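Local coordinates for GH127 beta-L-arabinofuranoside (Geobacillus stearothermophilus, PDB 4QK0), which probably hydrolyses beta-L-arabinofuranosides, releasing L-arabinose, as a family 127 glycoside hydrolase, at residues V519-Q522 with G523-V526. Sequence-based numbering, arbitrary orientation.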
ATOM      1  N   VAL A 519     -19.225 -54.352   8.391  1.00 31.97           N
ATOM      2  CA  VAL A 519     -19.470 -55.160   7.222  1.00 32.37           C
ATOM      3  C   VAL A 519     -20.467 -54.414   6.353  1.00 31.88           C
ATOM      4  O   VAL A 519     -21.578 -54.186   6.789  1.00 32.61           O
ATOM      5  CB  VAL A 519     -20.096 -56.549   7.583  1.00 32.24           C
ATOM      6  CG1 VAL A 519     -20.503 -57.287   6.323  1.00 32.73           C
ATOM      7  CG2 VAL A 519     -19.151 -57.378   8.427  1.00 30.65           C
ATOM      8  N   TRP A 520     -20.075 -54.109   5.128  1.00 31.03           N
ATOM      9  CA  TRP A 520     -20.919 -53.397   4.189  1.00 34.30           C
ATOM     10  C   TRP A 520     -21.599 -54.383   3.245  1.00 36.05           C
ATOM     11  O   TRP A 520     -20.967 -55.297   2.761  1.00 34.49           O
ATOM     12  CB  TRP A 520     -20.075 -52.429   3.347  1.00 32.78           C
ATOM     13  CG  TRP A 520     -19.394 -51.378   4.187  1.00 33.93           C
ATOM     14  CD1 TRP A 520     -18.171 -51.447   4.728  1.00 33.58           C
ATOM     15  CD2 TRP A 520     -19.955 -50.127   4.636  1.00 35.34           C
ATOM     16  NE1 TRP A 520     -17.908 -50.331   5.498  1.00 30.73           N
ATOM     17  CE2 TRP A 520     -18.990 -49.502   5.446  1.00 31.86           C
ATOM     18  CE3 TRP A 520     -21.167 -49.478   4.408  1.00 34.72           C
ATOM     19  CZ2 TRP A 520     -19.184 -48.250   6.013  1.00 30.18           C
ATOM     20  CZ3 TRP A 520     -21.362 -48.242   4.989  1.00 35.15           C
ATOM     21  CH2 TRP A 520     -20.373 -47.650   5.790  1.00 30.04           C
ATOM     22  N   GLN A 521     -22.885 -54.175   3.004  1.00 40.85           N
ATOM     23  CA  GLN A 521     -23.725 -54.989   2.123  1.00 41.97           C
ATOM     24  C   GLN A 521     -24.191 -54.086   1.002  1.00 42.92           C
ATOM     25  O   GLN A 521     -24.359 -52.866   1.179  1.00 40.74           O
ATOM     26  CB  GLN A 521     -25.017 -55.436   2.847  1.00 45.74           C
ATOM     27  CG  GLN A 521     -24.898 -56.276   4.134  1.00 53.42           C
ATOM     28  CD  GLN A 521     -24.739 -57.783   3.927  1.00 57.89           C
ATOM     29  OE1 GLN A 521     -24.248 -58.499   4.811  1.00 56.25           O
ATOM     30  NE2 GLN A 521     -25.142 -58.282   2.763  1.00 62.42           N
ATOM     31  N   GLN A 522     -24.468 -54.694  -0.132  1.00 46.46           N
ATOM     32  CA  GLN A 522     -25.094 -54.047  -1.289  1.00 48.75           C
ATOM     33  C   GLN A 522     -26.252 -53.105  -0.923  1.00 45.80           C
ATOM     34  O   GLN A 522     -27.191 -53.506  -0.265  1.00 46.87           O
ATOM     35  CB  GLN A 522     -25.626 -55.155  -2.206  1.00 57.93           C
ATOM     36  CG  GLN A 522     -26.256 -54.703  -3.512  1.00 60.71           C
ATOM     37  CD  GLN A 522     -25.212 -54.265  -4.507  1.00 71.06           C
ATOM     38  OE1 GLN A 522     -25.258 -53.157  -5.035  1.00 67.08           O
ATOM     39  NE2 GLN A 522     -24.262 -55.157  -4.789  1.00 79.57           N
ATOM     40  N   GLY A 523     -26.191 -51.853  -1.373  1.00 46.69           N
ATOM     41  CA  GLY A 523     -27.279 -50.907  -1.118  1.00 45.01           C
ATOM     42  C   GLY A 523     -27.267 -50.277   0.268  1.00 41.75           C
ATOM     43  O   GLY A 523     -28.203 -49.599   0.644  1.00 44.67           O
ATOM     44  N   ASP A 524     -26.200 -50.459   1.026  1.00 41.79           N
ATOM     45  CA  ASP A 524     -26.066 -49.759   2.286  1.00 39.88           C
ATOM     46  C   ASP A 524     -26.060 -48.249   2.016  1.00 37.98           C
ATOM     47  O   ASP A 524     -25.451 -47.762   1.053  1.00 39.31           O
ATOM     48  CB  ASP A 524     -24.810 -50.192   3.044  1.00 36.73           C
ATOM     49  CG  ASP A 524     -25.033 -51.442   3.894  1.00 39.53           C
ATOM     50  OD1 ASP A 524     -26.194 -51.864   4.090  1.00 43.73           O
ATOM     51  OD2 ASP A 524     -24.041 -52.004   4.410  1.00 40.05           O
ATOM     52  N   GLU A 525     -26.749 -47.525   2.874  1.00 36.20           N
ATOM     53  CA  GLU A 525     -26.895 -46.079   2.735  1.00 41.04           C
ATOM     54  C   GLU A 525     -26.446 -45.320   3.992  1.00 38.97           C
ATOM     55  O   GLU A 525     -26.883 -45.603   5.108  1.00 40.67           O
ATOM     56  CB  GLU A 525     -28.326 -45.738   2.430  1.00 48.62           C
ATOM     57  CG  GLU A 525     -28.446 -44.332   1.901  1.00 64.43           C
ATOM     58  CD  GLU A 525     -29.888 -43.959   1.600  1.00 70.94           C
ATOM     59  OE1 GLU A 525     -30.402 -44.435   0.582  1.00 74.03           O
ATOM     60  OE2 GLU A 525     -30.494 -43.183   2.376  1.00 76.72           O
ATOM     61  N   VAL A 526     -25.508 -44.406   3.793  1.00 37.26           N
ATOM     62  CA  VAL A 526     -25.030 -43.518   4.842  1.00 35.53           C
ATOM     63  C   VAL A 526     -25.567 -42.135   4.521  1.00 35.78           C
ATOM     64  O   VAL A 526     -25.359 -41.643   3.417  1.00 33.35           O
ATOM     65  CB  VAL A 526     -23.502 -43.451   4.873  1.00 36.56           C
ATOM     66  CG1 VAL A 526     -23.015 -42.536   5.997  1.00 40.31           C
ATOM     67  CG2 VAL A 526     -22.897 -44.833   5.038  1.00 33.60           C
TER
HETATM   68  O   HOH W   1     -27.861 -52.853   2.423  1.00 49.66           O
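The benzo edge of the W520 indole meets V526 and D524: CG2 of V526 lies near the ring plane, 3.7 Å from W520 CZ3, and CB of D524 sits in that plane 4.0 Å from W520 CE3. Elsewhere the indole stacks with F481, makes a cation-pi contact with R518 and gives NE1 to the F481 carbonyl, as suits a large buried aromatic with one N-H. The carboxylate of D524 folds back over the turn because chi1 of -85° sets CG beside its own backbone N. D524 OD2 accepts the N-H of Q521 (N to OD2 2.8 Å), almost straight at 176° but from above the carboxylate plane, and also forms a salt bridge with R518. A short acid thus ties down a backbone N-H and an arginine together, and the cation probably stabilises its negative charge. Its OD1 takes a bond from N499 and another from a water that also donates to Q522 O. D524 N returns a bond to Q521 O at 3.0 Å, closing the turn. G523 suits the third position, where positive phi (80°) is easy without a side chain. This type II beta turn, held also by an aspartate side chain, links strands 519-520 and 524-529, joining two sheets of the GH127 middle domain.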